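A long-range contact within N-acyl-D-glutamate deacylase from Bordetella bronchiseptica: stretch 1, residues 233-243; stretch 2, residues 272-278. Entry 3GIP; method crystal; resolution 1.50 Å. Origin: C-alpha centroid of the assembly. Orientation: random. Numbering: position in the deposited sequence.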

# COMPACT_ATOMS: atom_id res chain seq x y z
N VAL A 233 -13.78 -11.51 -7.26
CA VAL A 233 -13.22 -10.31 -7.87
C VAL A 233 -12.68 -10.57 -9.27
O VAL A 233 -12.61 -9.66 -10.10
CB VAL A 233 -12.12 -9.66 -6.98
CG1 VAL A 233 -12.73 -9.22 -5.66
CG2 VAL A 233 -10.98 -10.63 -6.75
N LEU A 234 -12.29 -11.81 -9.55
CA LEU A 234 -11.79 -12.12 -10.89
C LEU A 234 -12.98 -12.15 -11.86
O LEU A 234 -12.85 -11.75 -13.01
CB LEU A 234 -11.07 -13.48 -10.91
CG LEU A 234 -9.70 -13.51 -10.24
CD1 LEU A 234 -9.10 -14.90 -10.41
CD2 LEU A 234 -8.79 -12.46 -10.85
N ALA A 235 -14.13 -12.60 -11.37
CA ALA A 235 -15.33 -12.66 -12.19
C ALA A 235 -15.71 -11.25 -12.62
O ALA A 235 -16.16 -11.02 -13.74
CB ALA A 235 -16.47 -13.30 -11.41
N ILE A 236 -15.54 -10.29 -11.71
CA ILE A 236 -15.85 -8.90 -12.00
C ILE A 236 -14.89 -8.40 -13.08
O ILE A 236 -15.29 -7.69 -14.00
CB ILE A 236 -15.70 -8.02 -10.74
CG1 ILE A 236 -16.77 -8.41 -9.72
CG2 ILE A 236 -15.80 -6.55 -11.10
CD1 ILE A 236 -16.58 -7.76 -8.37
N GLY A 237 -13.62 -8.78 -12.96
CA GLY A 237 -12.64 -8.36 -13.94
C GLY A 237 -12.85 -8.98 -15.31
O GLY A 237 -12.70 -8.31 -16.33
N ARG A 238 -13.20 -10.26 -15.34
CA ARG A 238 -13.42 -10.96 -16.60
C ARG A 238 -14.66 -10.43 -17.32
O ARG A 238 -14.69 -10.34 -18.55
CB ARG A 238 -13.56 -12.46 -16.37
CG ARG A 238 -12.29 -13.11 -15.82
CD ARG A 238 -12.45 -14.61 -15.63
NE ARG A 238 -13.61 -14.93 -14.81
CZ ARG A 238 -13.58 -15.68 -13.71
NH1 ARG A 238 -12.43 -16.19 -13.28
NH2 ARG A 238 -14.70 -15.91 -13.04
N GLY A 239 -15.69 -10.09 -16.54
CA GLY A 239 -16.91 -9.59 -17.14
C GLY A 239 -16.85 -8.16 -17.62
O GLY A 239 -17.46 -7.81 -18.63
N THR A 240 -16.10 -7.31 -16.91
CA THR A 240 -15.99 -5.90 -17.27
C THR A 240 -14.69 -5.51 -17.95
O THR A 240 -14.61 -4.46 -18.59
CB THR A 240 -16.14 -5.00 -16.03
OG1 THR A 240 -15.02 -5.22 -15.16
CG2 THR A 240 -17.42 -5.32 -15.29
N GLY A 241 -13.67 -6.35 -17.82
CA GLY A 241 -12.38 -6.05 -18.42
C GLY A 241 -11.59 -5.07 -17.57
O GLY A 241 -10.54 -4.57 -17.98
N CYS A 242 -12.08 -4.79 -16.37
CA CYS A 242 -11.42 -3.86 -15.47
C CYS A 242 -10.14 -4.43 -14.86
O CYS A 242 -10.15 -5.52 -14.29
CB CYS A 242 -12.38 -3.46 -14.34
SG CYS A 242 -11.80 -2.08 -13.32
N ALA A 243 -9.04 -3.68 -15.00
CA ALA A 243 -7.76 -4.11 -14.43
C ALA A 243 -8.02 -4.33 -12.94
O ALA A 243 -8.68 -3.52 -12.29
CB ALA A 243 -6.71 -3.03 -14.65
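Stretch 2, residues 272-278: EQGVEVA

No direct hydrogen bond joins the two stretches; the polar link between their backbones runs through a water. Water 1 donates to Gly241 O at 3.0 Å and accepts from Glu276 N at 2.9 Å. It ties the turn after the helix of stretch 1 to the chain that leads into the strand of stretch 2.

Stretch 1 is helical from 233 to 240. Gly241 leaves the helix with positive phi (80°), and Cys242 and Ala243 are extended. Thr240 OG1 helps hold this end: it donates to Ile236 O at 2.7 Å and accepts from Cys242 N at 3.2 Å.

Stretch 2 starts at the end of another helix. Gly274, with phi 106°, closes a Schellman motif. The chain is then extended through Val275 and Glu276 and becomes strand at 277-278.

Val275 is the centre of the contact. Its CA-to-CB bond points toward stretch 1, and chi1 is t. Val275 CG2 lies 3.8 Å from Arg238 CA, and Val275 CG1 lies 4.0 Å from Gly237 O. Val275 leaves little room at Gly237: an ideal CB there would be 3.4 Å from Val275 CG1, which is tight.

On the way from Gln273 to Val277, the partners along the helix change from Arg238 to Leu234. Arg238 CD is 3.5 Å from Gln273 OE1. Leu234 CD2 meets Val277 CG2 at 3.9 Å in an apolar contact. The CA-to-CB bond of Leu234 points sideways, but the end of its side chain comes nearer.

Beyond the helix, Ala243 sits beside Glu276, with their CA atoms 4.7 Å apart. Ala243 CA approaches Glu276 O at 3.3 Å in a CA-H...O contact, and Ala243 CB is 3.9 Å from Glu276 CB. The Glu276 carboxylate is hydrogen-bonded elsewhere in the structure. The two stretches together bury 328 Å².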

# COMPACT_ATOMS: atom_id res chain seq x y z
N GLU A 272 -4.25 -14.89 -18.41
CA GLU A 272 -3.97 -15.58 -19.66
C GLU A 272 -5.06 -15.18 -20.65
O GLU A 272 -4.81 -15.09 -21.86
CB GLU A 272 -4.00 -17.10 -19.46
CG GLU A 272 -2.76 -17.67 -18.80
CD GLU A 272 -2.96 -19.09 -18.29
OE1 GLU A 272 -3.89 -19.77 -18.77
OE2 GLU A 272 -2.18 -19.52 -17.42
N GLN A 273 -6.25 -14.93 -20.12
CA GLN A 273 -7.41 -14.54 -20.92
C GLN A 273 -7.40 -13.07 -21.32
O GLN A 273 -8.29 -12.61 -22.03
CB GLN A 273 -8.70 -14.85 -20.16
CG GLN A 273 -8.92 -16.32 -19.86
CD GLN A 273 -10.12 -16.56 -18.97
OE1 GLN A 273 -10.15 -16.12 -17.81
NE2 GLN A 273 -11.13 -17.25 -19.49
N GLY A 274 -6.40 -12.32 -20.85
CA GLY A 274 -6.31 -10.92 -21.20
C GLY A 274 -6.69 -9.92 -20.13
O GLY A 274 -6.54 -8.71 -20.32
N VAL A 275 -7.18 -10.40 -18.99
CA VAL A 275 -7.56 -9.50 -17.90
C VAL A 275 -6.27 -9.08 -17.20
O VAL A 275 -5.42 -9.92 -16.92
CB VAL A 275 -8.47 -10.20 -16.87
CG1 VAL A 275 -8.87 -9.22 -15.78
CG2 VAL A 275 -9.70 -10.77 -17.56
N GLU A 276 -6.12 -7.79 -16.94
CA GLU A 276 -4.92 -7.33 -16.25
C GLU A 276 -5.12 -7.57 -14.76
O GLU A 276 -5.93 -6.89 -14.12
CB GLU A 276 -4.66 -5.84 -16.50
CG GLU A 276 -4.19 -5.53 -17.91
CD GLU A 276 -3.60 -4.13 -18.03
OE1 GLU A 276 -3.22 -3.75 -19.16
OE2 GLU A 276 -3.52 -3.42 -17.01
N VAL A 277 -4.40 -8.54 -14.21
CA VAL A 277 -4.53 -8.83 -12.80
C VAL A 277 -3.16 -8.85 -12.13
O VAL A 277 -2.20 -9.41 -12.66
CB VAL A 277 -5.22 -10.20 -12.56
CG1 VAL A 277 -4.40 -11.32 -13.17
CG2 VAL A 277 -5.43 -10.43 -11.07
N ALA A 278 -3.07 -8.21 -10.98
CA ALA A 278 -1.84 -8.17 -10.21
C ALA A 278 -2.20 -8.35 -8.75
O ALA A 278 -3.38 -8.49 -8.40
CB ALA A 278 -1.11 -6.85 -10.43
O HOH W 1 -7.73 -5.50 -17.74